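Local coordinates for conserved hypothetical protein (Sulfolobus solfataricus, PDB 2FNA) that binds ADP and magnesium as an archaeal AAA+ ATPase and probably hydrolyses ATP, its wider role in the cell being undetermined, at residues Pro243-Tyr248 with Leu267-Lys272; Gly37-Gly42 with Leu275-Asn280; Ala30-Val35 with Tyr163-Leu168. One frame throughout, in Å; residues are numbered along the deposited sequence.

In the fold
Interactions 1 and 2 lie side by side, their centres about 11 Å apart. They use the same helix, 259-282, and both touch ADP. Gly244 N of interaction 1 meets Arg40 O of interaction 2 at 2.9 Å, probably as a hydrogen bond. Their chemistry differs: interaction 1 is aromatic packing between two helices, while interaction 2 is a salt bridge from the phosphate-binding loop. Interaction 3 is remote, its centre about 35 Å from that of interaction 1 and on the other side of the chain's centre. It is apolar packing at the start of strand 32-37, which leads into the loop of interaction 2. All three are partly buried. Interaction 2 lies nearest the centre of the chain.

Interaction 1 (Pro243-Tyr248 with Leu267-Lys272); sequences PGWLTY and LEYAKK. With ADP (adenosine-5'-diphosphate), chain D; EDO (1,2-ethanediol), chain G.
Three aromatic rings carry this contact, those of Trp245, Tyr248 and Tyr269. Tyr248 and Tyr269 form an offset stack, with centroids 4.2 Å apart and planes at 15°. Tyr269 CD2 sits over the centre of the Tyr248 ring. Tyr248 holds CG anti to the backbone N (chi1 -168°), as does Tyr269, which sends each ring out into the space between the helices. Trp245 meets Tyr269 differently. Their planes are nearly perpendicular, at 86°, and Tyr269 CE2 lies at the indole edge, 3.7 Å from Trp245 CZ3.

A CH-pi contact adds to the ring packing. Ala270 CB lies 3.6 Å from the centroid of the six-membered ring of Trp245, almost on its normal. Trp245 NE1 is hydrogen-bonded to Glu349.

Polar links are few. Tyr269 OH makes a weak hydrogen bond to O1 of a bound ethanediol, 3.5 Å away. On helix 243-256, Thr247 OG1 gives its proton to Pro243 O at 2.7 Å. Pro243, Gly244 and Thr247 line the ADP pocket, and Pro243 CB comes within 3.3 Å of ADP N7.

The two helices are therefore joined by apolar and aromatic packing, while the start of helix 243-256 serves the nucleotide.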
loop_
_atom_site.group_PDB
_atom_site.type_symbol
_atom_site.label_atom_id
_atom_site.label_comp_id
_atom_site.label_asym_id
_atom_site.label_seq_id
_atom_site.Cartn_x
_atom_site.Cartn_y
_atom_site.Cartn_z
ATOM N N PRO A 243 -12.377 -4.099 2.476
ATOM C CA PRO A 243 -12.634 -5.181 1.520
ATOM C C PRO A 243 -11.916 -6.494 1.796
ATOM O O PRO A 243 -12.506 -7.567 1.603
ATOM C CB PRO A 243 -12.191 -4.583 0.172
ATOM C CG PRO A 243 -12.424 -3.128 0.328
ATOM C CD PRO A 243 -12.025 -2.845 1.794
ATOM N N GLY A 244 -10.652 -6.406 2.189
ATOM C CA GLY A 244 -9.836 -7.578 2.472
ATOM C C GLY A 244 -10.424 -8.466 3.546
ATOM O O GLY A 244 -10.347 -9.701 3.447
ATOM N N TRP A 245 -11.021 -7.872 4.585
ATOM C CA TRP A 245 -11.587 -8.692 5.654
ATOM C C TRP A 245 -12.917 -9.334 5.202
ATOM O O TRP A 245 -13.230 -10.483 5.555
ATOM C CB TRP A 245 -11.857 -7.885 6.907
ATOM C CG TRP A 245 -10.705 -7.189 7.550
ATOM C CD1 TRP A 245 -10.756 -5.972 8.085
ATOM C CD2 TRP A 245 -9.366 -7.681 7.782
ATOM N NE1 TRP A 245 -9.559 -5.641 8.631
ATOM C CE2 TRP A 245 -8.681 -6.671 8.462
ATOM C CE3 TRP A 245 -8.689 -8.869 7.490
ATOM C CZ2 TRP A 245 -7.352 -6.791 8.855
ATOM C CZ3 TRP A 245 -7.356 -8.989 7.878
ATOM C CH2 TRP A 245 -6.707 -7.964 8.553
ATOM N N LEU A 246 -13.700 -8.588 4.435
ATOM C CA LEU A 246 -14.969 -9.096 3.907
ATOM C C LEU A 246 -14.737 -10.248 2.928
ATOM O O LEU A 246 -15.515 -11.211 2.879
ATOM C CB LEU A 246 -15.722 -7.958 3.201
ATOM C CG LEU A 246 -16.325 -6.939 4.189
ATOM C CD1 LEU A 246 -16.879 -5.790 3.454
ATOM C CD2 LEU A 246 -17.413 -7.565 5.047
ATOM N N THR A 247 -13.669 -10.120 2.141
ATOM C CA THR A 247 -13.223 -11.164 1.214
ATOM C C THR A 247 -12.863 -12.472 1.927
ATOM O O THR A 247 -13.279 -13.530 1.490
ATOM C CB THR A 247 -11.988 -10.680 0.414
ATOM O OG1 THR A 247 -12.307 -9.485 -0.292
ATOM C CG2 THR A 247 -11.479 -11.720 -0.626
ATOM N N TYR A 248 -12.034 -12.384 2.968
ATOM C CA TYR A 248 -11.656 -13.530 3.774
ATOM C C TYR A 248 -12.901 -14.189 4.388
ATOM O O TYR A 248 -13.076 -15.354 4.242
ATOM C CB TYR A 248 -10.716 -13.084 4.895
ATOM C CG TYR A 248 -10.039 -14.218 5.630
ATOM C CD1 TYR A 248 -8.861 -14.770 5.140
ATOM C CD2 TYR A 248 -10.556 -14.724 6.821
ATOM C CE1 TYR A 248 -8.217 -15.820 5.815
ATOM C CE2 TYR A 248 -9.918 -15.769 7.488
ATOM C CZ TYR A 248 -8.750 -16.311 6.983
ATOM O OH TYR A 248 -8.085 -17.387 7.638
ATOM N N LEU A 267 -12.228 -12.518 12.365
ATOM C CA LEU A 267 -11.757 -11.730 13.505
ATOM C C LEU A 267 -10.419 -12.183 14.048
ATOM O O LEU A 267 -9.542 -11.355 14.274
ATOM C CB LEU A 267 -12.795 -11.732 14.597
ATOM C CG LEU A 267 -14.105 -11.041 14.198
ATOM C CD1 LEU A 267 -15.053 -11.047 15.394
ATOM C CD2 LEU A 267 -13.887 -9.628 13.720
ATOM N N GLU A 268 -10.218 -13.487 14.232
ATOM C CA GLU A 268 -8.945 -13.948 14.807
ATOM C C GLU A 268 -7.779 -13.763 13.834
ATOM O O GLU A 268 -6.672 -13.391 14.250
ATOM C CB GLU A 268 -9.024 -15.402 15.310
ATOM C CG GLU A 268 -10.129 -15.675 16.337
ATOM C CD GLU A 268 -10.116 -14.731 17.564
ATOM O OE1 GLU A 268 -9.015 -14.438 18.103
ATOM O OE2 GLU A 268 -11.229 -14.304 17.991
ATOM N N TYR A 269 -8.026 -14.006 12.540
ATOM C CA TYR A 269 -7.045 -13.773 11.493
ATOM C C TYR A 269 -6.696 -12.283 11.385
ATOM O O TYR A 269 -5.508 -11.924 11.316
ATOM C CB TYR A 269 -7.522 -14.330 10.125
ATOM C CG TYR A 269 -6.739 -13.814 8.920
ATOM C CD1 TYR A 269 -5.415 -14.192 8.696
ATOM C CD2 TYR A 269 -7.335 -12.958 7.993
ATOM C CE1 TYR A 269 -4.702 -13.700 7.604
ATOM C CE2 TYR A 269 -6.641 -12.489 6.897
ATOM C CZ TYR A 269 -5.322 -12.861 6.708
ATOM O OH TYR A 269 -4.627 -12.377 5.615
ATOM N N ALA A 270 -7.714 -11.416 11.365
ATOM C CA ALA A 270 -7.495 -9.963 11.381
ATOM C C ALA A 270 -6.645 -9.527 12.554
ATOM O O ALA A 270 -5.654 -8.827 12.376
ATOM C CB ALA A 270 -8.822 -9.215 11.408
ATOM N N LYS A 271 -6.987 -9.977 13.756
ATOM C CA LYS A 271 -6.259 -9.546 14.961
ATOM C C LYS A 271 -4.787 -9.922 14.890
ATOM O O LYS A 271 -3.923 -9.133 15.226
ATOM C CB LYS A 271 -6.887 -10.130 16.226
ATOM C CG LYS A 271 -8.205 -9.491 16.615
ATOM C CD LYS A 271 -8.810 -10.141 17.887
ATOM C CE LYS A 271 -9.947 -11.121 17.569
ATOM N NZ LYS A 271 -10.375 -11.858 18.793
ATOM N N LYS A 272 -4.511 -11.135 14.445
ATOM C CA LYS A 272 -3.131 -11.625 14.301
ATOM C C LYS A 272 -2.369 -10.784 13.288
ATOM O O LYS A 272 -1.246 -10.306 13.543
ATOM C CB LYS A 272 -3.125 -13.088 13.864
ATOM C CG LYS A 272 -2.952 -14.092 15.007
ATOM C CD LYS A 272 -3.045 -15.531 14.491
HETATM P PB ADP D . -4.165 -3.436 -0.712
HETATM O O1B ADP D . -4.918 -2.144 -0.747
HETATM O O2B ADP D . -3.751 -3.811 0.707
HETATM O O3B ADP D . -3.095 -3.621 -1.736
HETATM P PA ADP D . -5.298 -5.848 -1.986
HETATM O O1A ADP D . -5.383 -5.581 -3.454
HETATM O O2A ADP D . -4.112 -6.644 -1.634
HETATM O O3A ADP D . -5.372 -4.537 -1.025
HETATM O "O5'" ADP D . -6.695 -6.479 -1.568
HETATM C "C5'" ADP D . -6.928 -7.047 -0.268
HETATM C "C4'" ADP D . -7.832 -8.271 -0.393
HETATM O "O4'" ADP D . -9.174 -7.906 -0.655
HETATM C "C3'" ADP D . -7.467 -9.208 -1.502
HETATM O "O3'" ADP D . -7.910 -10.524 -1.110
HETATM C "C2'" ADP D . -8.321 -8.757 -2.667
HETATM O "O2'" ADP D . -8.594 -9.804 -3.586
HETATM C "C1'" ADP D . -9.572 -8.351 -1.939
HETATM N N9 ADP D . -10.315 -7.243 -2.530
HETATM C C8 ADP D . -10.159 -5.937 -2.224
HETATM N N7 ADP D . -11.045 -5.197 -2.891
HETATM C C5 ADP D . -11.774 -6.038 -3.662
HETATM C C6 ADP D . -12.895 -5.929 -4.621
HETATM N N6 ADP D . -13.413 -4.722 -4.928
HETATM N N1 ADP D . -13.392 -7.069 -5.180
HETATM C C2 ADP D . -12.900 -8.286 -4.879
HETATM N N3 ADP D . -11.889 -8.462 -4.012
HETATM C C4 ADP D . -11.314 -7.395 -3.391
HETATM C C1 EDO G . -6.782 -9.671 3.194
HETATM O O1 EDO G . -5.542 -9.520 3.911
HETATM C C2 EDO G . -7.287 -11.119 3.282
HETATM O O2 EDO G . -7.611 -11.608 1.973
#

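Interaction 2 (Gly37-Gly42 with Leu275-Asn280); sequences GLRRTG and LKEFEN. With ADP (adenosine-5'-diphosphate), chain D.
Arg40 and Glu277 reach for each other from opposite directions and meet end-on. Arg40 NH1 donates to Glu277 OE2 at 2.9 Å, and Arg40 NH2 donates to Glu277 OE1 at 3.0 Å. Both bonds are nearly straight and use the syn lone pairs of the carboxylate. Two nitrogens grip two oxygens, so the salt bridge is bidentate, and the guanidinium and carboxylate planes lie only 19° apart. The paired bonds fix the rotation of both groups. Glu277 is extended beyond CG (chi2 172°), which carries its carboxylate to the loop.

Arg39 slides past Glu277 the opposite way. Its CD lies 3.3 Å from Glu277 OE2, and its guanidinium plane is turned 46° from the carboxylate. Arg40 is the main partner of this buried acid. Arg39 NE adds only a long salt bridge to Glu277 OE1, while its NH1 and NH2 have long, weak ion pairs to Glu67 and Glu179. The two arginines probably favour the ionised form of Glu277.

The backbone of the same loop holds the nucleotide. Arg40 N donates to ADP O2B at 2.7 Å, and Gly42 N donates to ADP O3A at 3.1 Å. This is consistent with a P-loop (Walker A motif).

The loop joins strand 32-37 to helix 43-54. Glu277 reaches it from helix 259-282, whose Phe278 packs against helix 289-299.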
loop_
_atom_site.group_PDB
_atom_site.type_symbol
_atom_site.label_atom_id
_atom_site.label_comp_id
_atom_site.label_asym_id
_atom_site.label_seq_id
_atom_site.Cartn_x
_atom_site.Cartn_y
_atom_site.Cartn_z
ATOM N N GLY A 37 -5.181 4.529 -0.124
ATOM C CA GLY A 37 -6.140 3.690 0.570
ATOM C C GLY A 37 -5.471 2.942 1.700
ATOM O O GLY A 37 -4.294 2.633 1.622
ATOM N N LEU A 38 -6.220 2.682 2.772
ATOM C CA LEU A 38 -5.712 1.864 3.864
ATOM C C LEU A 38 -5.348 0.495 3.360
ATOM O O LEU A 38 -5.817 0.045 2.293
ATOM C CB LEU A 38 -6.773 1.715 4.954
ATOM C CG LEU A 38 -7.182 3.010 5.659
ATOM C CD1 LEU A 38 -8.558 2.841 6.418
ATOM C CD2 LEU A 38 -6.133 3.490 6.604
ATOM N N ARG A 39 -4.529 -0.201 4.125
ATOM C CA ARG A 39 -4.305 -1.581 3.852
ATOM C C ARG A 39 -5.603 -2.316 3.582
ATOM O O ARG A 39 -6.628 -2.066 4.209
ATOM C CB ARG A 39 -3.579 -2.268 4.989
ATOM C CG ARG A 39 -2.125 -2.119 4.939
ATOM C CD ARG A 39 -1.471 -2.956 6.015
ATOM N NE ARG A 39 -0.445 -2.171 6.654
ATOM C CZ ARG A 39 0.721 -1.869 6.109
ATOM N NH1 ARG A 39 1.046 -2.315 4.894
ATOM N NH2 ARG A 39 1.572 -1.113 6.792
ATOM N N ARG A 40 -5.528 -3.218 2.615
ATOM C CA ARG A 40 -6.611 -4.154 2.282
ATOM C C ARG A 40 -7.818 -3.524 1.643
ATOM O O ARG A 40 -8.913 -4.101 1.683
ATOM C CB ARG A 40 -7.000 -4.970 3.517
ATOM C CG ARG A 40 -5.971 -5.982 3.850
ATOM C CD ARG A 40 -6.263 -6.586 5.201
ATOM N NE ARG A 40 -5.943 -5.693 6.316
ATOM C CZ ARG A 40 -4.721 -5.484 6.786
ATOM N NH1 ARG A 40 -3.663 -6.086 6.245
ATOM N NH2 ARG A 40 -4.548 -4.693 7.830
ATOM N N THR A 41 -7.609 -2.385 0.980
ATOM C CA THR A 41 -8.690 -1.689 0.274
ATOM C C THR A 41 -8.712 -1.985 -1.244
ATOM O O THR A 41 -9.618 -1.556 -1.939
ATOM C CB THR A 41 -8.702 -0.155 0.546
ATOM O OG1 THR A 41 -7.407 0.389 0.319
ATOM C CG2 THR A 41 -9.138 0.156 2.000
ATOM N N GLY A 42 -7.732 -2.732 -1.737
ATOM C CA GLY A 42 -7.707 -3.188 -3.117
ATOM C C GLY A 42 -6.706 -2.490 -4.002
ATOM O O GLY A 42 -6.811 -2.582 -5.237
ATOM N N LEU A 275 -1.813 -7.063 14.572
ATOM C CA LEU A 275 -0.798 -6.959 15.633
ATOM C C LEU A 275 0.627 -7.249 15.113
ATOM O O LEU A 275 1.605 -6.703 15.628
ATOM C CB LEU A 275 -1.144 -7.909 16.781
ATOM C CG LEU A 275 -2.388 -7.555 17.606
ATOM C CD1 LEU A 275 -2.670 -8.595 18.678
ATOM C CD2 LEU A 275 -2.260 -6.210 18.226
ATOM N N LYS A 276 0.739 -8.084 14.083
ATOM C CA LYS A 276 2.016 -8.288 13.431
ATOM C C LYS A 276 2.456 -7.007 12.702
ATOM O O LYS A 276 3.627 -6.621 12.736
ATOM C CB LYS A 276 1.940 -9.444 12.450
ATOM C CG LYS A 276 3.313 -9.898 11.960
ATOM C CD LYS A 276 3.236 -10.607 10.644
ATOM C CE LYS A 276 4.556 -11.269 10.323
ATOM N NZ LYS A 276 5.726 -10.385 10.674
ATOM N N GLU A 277 1.502 -6.369 12.030
ATOM C CA GLU A 277 1.733 -5.080 11.378
ATOM C C GLU A 277 2.066 -3.980 12.402
ATOM O O GLU A 277 2.825 -3.049 12.113
ATOM C CB GLU A 277 0.500 -4.706 10.557
ATOM C CG GLU A 277 0.376 -5.575 9.301
ATOM C CD GLU A 277 -0.903 -5.380 8.546
ATOM O OE1 GLU A 277 -1.830 -4.704 9.050
ATOM O OE2 GLU A 277 -0.995 -5.932 7.431
ATOM N N PHE A 278 1.500 -4.055 13.593
ATOM C CA PHE A 278 1.894 -3.096 14.599
ATOM C C PHE A 278 3.335 -3.329 15.035
ATOM O O PHE A 278 4.040 -2.385 15.341
ATOM C CB PHE A 278 0.969 -3.128 15.796
ATOM C CG PHE A 278 0.988 -1.856 16.586
ATOM C CD1 PHE A 278 0.599 -0.664 15.985
ATOM C CD2 PHE A 278 1.387 -1.834 17.907
ATOM C CE1 PHE A 278 0.592 0.511 16.682
ATOM C CE2 PHE A 278 1.377 -0.651 18.610
ATOM C CZ PHE A 278 0.971 0.528 17.979
ATOM N N GLU A 279 3.766 -4.584 15.069
ATOM C CA GLU A 279 5.169 -4.911 15.382
ATOM C C GLU A 279 6.101 -4.342 14.330
ATOM O O GLU A 279 7.147 -3.831 14.681
ATOM C CB GLU A 279 5.394 -6.418 15.493
ATOM C CG GLU A 279 4.812 -7.026 16.739
ATOM C CD GLU A 279 5.352 -6.357 17.977
ATOM O OE1 GLU A 279 6.598 -6.295 18.105
ATOM O OE2 GLU A 279 4.536 -5.849 18.786
ATOM N N ASN A 280 5.725 -4.420 13.055
ATOM C CA ASN A 280 6.464 -3.721 12.001
ATOM C C ASN A 280 6.551 -2.214 12.248
ATOM O O ASN A 280 7.618 -1.620 12.083
ATOM C CB ASN A 280 5.857 -3.926 10.625
ATOM C CG ASN A 280 5.927 -5.339 10.157
ATOM O OD1 ASN A 280 6.693 -6.132 10.672
ATOM N ND2 ASN A 280 5.140 -5.656 9.152
HETATM P PB ADP D . -4.165 -3.436 -0.712
HETATM O O1B ADP D . -4.918 -2.144 -0.747
HETATM O O2B ADP D . -3.751 -3.811 0.707
HETATM O O3B ADP D . -3.095 -3.621 -1.736
HETATM P PA ADP D . -5.298 -5.848 -1.986
HETATM O O1A ADP D . -5.383 -5.581 -3.454
HETATM O O2A ADP D . -4.112 -6.644 -1.634
HETATM O O3A ADP D . -5.372 -4.537 -1.025
HETATM O "O5'" ADP D . -6.695 -6.479 -1.568
HETATM C "C5'" ADP D . -6.928 -7.047 -0.268
HETATM C "C4'" ADP D . -7.832 -8.271 -0.393
HETATM O "O4'" ADP D . -9.174 -7.906 -0.655
HETATM C "C3'" ADP D . -7.467 -9.208 -1.502
HETATM O "O3'" ADP D . -7.910 -10.524 -1.110
HETATM C "C2'" ADP D . -8.321 -8.757 -2.667
HETATM O "O2'" ADP D . -8.594 -9.804 -3.586
HETATM C "C1'" ADP D . -9.572 -8.351 -1.939
HETATM N N9 ADP D . -10.315 -7.243 -2.530
HETATM C C8 ADP D . -10.159 -5.937 -2.224
HETATM N N7 ADP D . -11.045 -5.197 -2.891
HETATM C C5 ADP D . -11.774 -6.038 -3.662
HETATM C C6 ADP D . -12.895 -5.929 -4.621
HETATM N N6 ADP D . -13.413 -4.722 -4.928
HETATM N N1 ADP D . -13.392 -7.069 -5.180
HETATM C C2 ADP D . -12.900 -8.286 -4.879
HETATM N N3 ADP D . -11.889 -8.462 -4.012
HETATM C C4 ADP D . -11.314 -7.395 -3.391
#

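Interaction 3 (Ala30-Val35 with Tyr163-Leu168); sequences APITLV and YAYDNL
Residues 30-35 run from a loop at Ala30 and Pro31 into strand 32-37. Residues 163-167 end helix 158-167, and Leu168 is the first residue beyond it. The backbones come nearest at Pro31 and Tyr165, whose CA atoms are 5.3 Å apart. Asn167 ND2 donates to Tyr163 O at 2.9 Å, and Asn167 N bonds to the same carbonyl, which therefore accepts twice.

Tyr165 supplies the helix side of the contact. With CG anti to the backbone N (chi1 -169°), its ring is carried to Pro31, and the two side chains cross at about a right angle. The proline ring lies over one face of the tyrosine. Pro31 CG sits 3.9 Å from the Tyr165 ring centroid, only 4° off the normal, in a CH-pi contact. Pro31 CB comes closer to the rim, 3.6 Å from Tyr165 CD2.

Ile32 approaches the same ring at its edge, with CD1 4.0 Å from Tyr165 CD2. Ala30 CB lies 4.3 Å from Tyr165 OH. That hydroxyl is hydrogen-bonded to the backbone oxygen of Ala200.

Strand 32-37 runs between strands 171-177 and 202-206 of the parallel sheet. Thr33 bonds through its backbone to Phe173 and Met175, and Ile32 to Ser202. Helix 158-167 packs its Ala164 on Phe173 of strand 171-177 and on Leu128 of helix 124-133. The contact thus joins this helix to the start of a central strand.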
loop_
_atom_site.group_PDB
_atom_site.type_symbol
_atom_site.label_atom_id
_atom_site.label_comp_id
_atom_site.label_asym_id
_atom_site.label_seq_id
_atom_site.Cartn_x
_atom_site.Cartn_y
_atom_site.Cartn_z
ATOM N N ALA A 30 -1.199 11.709 -15.387
ATOM C CA ALA A 30 0.033 12.468 -15.195
ATOM C C ALA A 30 1.191 11.452 -15.211
ATOM O O ALA A 30 0.968 10.246 -15.142
ATOM C CB ALA A 30 -0.008 13.214 -13.881
ATOM N N PRO A 31 2.429 11.923 -15.352
ATOM C CA PRO A 31 3.566 10.995 -15.258
ATOM C C PRO A 31 3.633 10.158 -13.976
ATOM O O PRO A 31 4.212 9.052 -13.983
ATOM C CB PRO A 31 4.770 11.928 -15.372
ATOM C CG PRO A 31 4.256 13.050 -16.224
ATOM C CD PRO A 31 2.859 13.279 -15.736
ATOM N N ILE A 32 3.067 10.702 -12.894
ATOM C CA ILE A 32 2.891 9.981 -11.636
ATOM C C ILE A 32 1.418 9.863 -11.262
ATOM O O ILE A 32 0.653 10.859 -11.203
ATOM C CB ILE A 32 3.740 10.578 -10.474
ATOM C CG1 ILE A 32 5.228 10.396 -10.761
ATOM C CG2 ILE A 32 3.417 9.875 -9.139
ATOM C CD1 ILE A 32 6.109 11.146 -9.827
ATOM N N THR A 33 1.014 8.608 -11.083
ATOM C CA THR A 33 -0.295 8.255 -10.568
ATOM C C THR A 33 -0.084 7.699 -9.145
ATOM O O THR A 33 0.766 6.800 -8.934
ATOM C CB THR A 33 -1.010 7.261 -11.504
ATOM O OG1 THR A 33 -1.321 7.905 -12.750
ATOM C CG2 THR A 33 -2.276 6.680 -10.869
ATOM N N LEU A 34 -0.793 8.300 -8.180
ATOM C CA LEU A 34 -0.818 7.822 -6.800
ATOM C C LEU A 34 -2.066 6.972 -6.578
ATOM O O LEU A 34 -3.178 7.334 -6.968
ATOM C CB LEU A 34 -0.788 8.960 -5.777
ATOM C CG LEU A 34 0.445 9.852 -5.739
ATOM C CD1 LEU A 34 0.339 10.693 -4.494
ATOM C CD2 LEU A 34 1.782 9.071 -5.755
ATOM N N VAL A 35 -1.857 5.812 -5.975
ATOM C CA VAL A 35 -2.960 4.955 -5.562
ATOM C C VAL A 35 -2.942 4.940 -4.043
ATOM O O VAL A 35 -2.002 4.438 -3.423
ATOM C CB VAL A 35 -2.867 3.523 -6.167
ATOM C CG1 VAL A 35 -4.067 2.676 -5.716
ATOM C CG2 VAL A 35 -2.862 3.593 -7.743
ATOM N N TYR A 163 13.180 14.091 -13.238
ATOM C CA TYR A 163 13.705 14.068 -14.596
ATOM C C TYR A 163 12.750 13.337 -15.575
ATOM O O TYR A 163 12.471 13.817 -16.677
ATOM C CB TYR A 163 15.120 13.458 -14.629
ATOM C CG TYR A 163 15.632 13.328 -16.042
ATOM C CD1 TYR A 163 16.083 14.441 -16.721
ATOM C CD2 TYR A 163 15.579 12.108 -16.726
ATOM C CE1 TYR A 163 16.513 14.362 -18.028
ATOM C CE2 TYR A 163 16.005 12.018 -18.055
ATOM C CZ TYR A 163 16.469 13.156 -18.693
ATOM O OH TYR A 163 16.901 13.128 -20.001
ATOM N N ALA A 164 12.278 12.169 -15.161
ATOM C CA ALA A 164 11.311 11.400 -15.906
ATOM C C ALA A 164 10.003 12.159 -16.069
ATOM O O ALA A 164 9.475 12.288 -17.182
ATOM C CB ALA A 164 11.058 10.059 -15.191
ATOM N N TYR A 165 9.483 12.655 -14.952
ATOM C CA TYR A 165 8.257 13.454 -14.943
ATOM C C TYR A 165 8.329 14.568 -15.974
ATOM O O TYR A 165 7.424 14.714 -16.808
ATOM C CB TYR A 165 7.988 14.022 -13.519
ATOM C CG TYR A 165 6.606 14.647 -13.365
ATOM C CD1 TYR A 165 6.291 15.843 -13.998
ATOM C CD2 TYR A 165 5.640 14.049 -12.588
ATOM C CE1 TYR A 165 5.045 16.413 -13.864
ATOM C CE2 TYR A 165 4.391 14.600 -12.457
ATOM C CZ TYR A 165 4.100 15.784 -13.109
ATOM O OH TYR A 165 2.872 16.337 -12.964
ATOM N N ASP A 166 9.399 15.364 -15.926
ATOM C CA ASP A 166 9.531 16.501 -16.848
ATOM C C ASP A 166 9.939 16.109 -18.285
ATOM O O ASP A 166 9.532 16.780 -19.236
ATOM C CB ASP A 166 10.502 17.564 -16.298
ATOM C CG ASP A 166 10.033 18.176 -14.967
ATOM O OD1 ASP A 166 8.828 18.072 -14.610
ATOM O OD2 ASP A 166 10.890 18.762 -14.269
ATOM N N ASN A 167 10.699 15.017 -18.447
ATOM C CA ASN A 167 11.362 14.720 -19.746
ATOM C C ASN A 167 11.113 13.359 -20.422
ATOM O O ASN A 167 11.337 13.231 -21.629
ATOM C CB ASN A 167 12.870 14.896 -19.583
ATOM C CG ASN A 167 13.220 16.240 -19.005
ATOM O OD1 ASN A 167 13.120 17.254 -19.687
ATOM N ND2 ASN A 167 13.579 16.269 -17.721
ATOM N N LEU A 168 10.711 12.348 -19.659
ATOM C CA LEU A 168 10.499 10.991 -20.197
ATOM C C LEU A 168 9.000 10.797 -20.335
ATOM O O LEU A 168 8.291 10.467 -19.375
ATOM C CB LEU A 168 11.172 9.919 -19.315
ATOM C CG LEU A 168 12.695 10.064 -19.097
ATOM C CD1 LEU A 168 13.242 8.962 -18.229
ATOM C CD2 LEU A 168 13.455 10.083 -20.411
#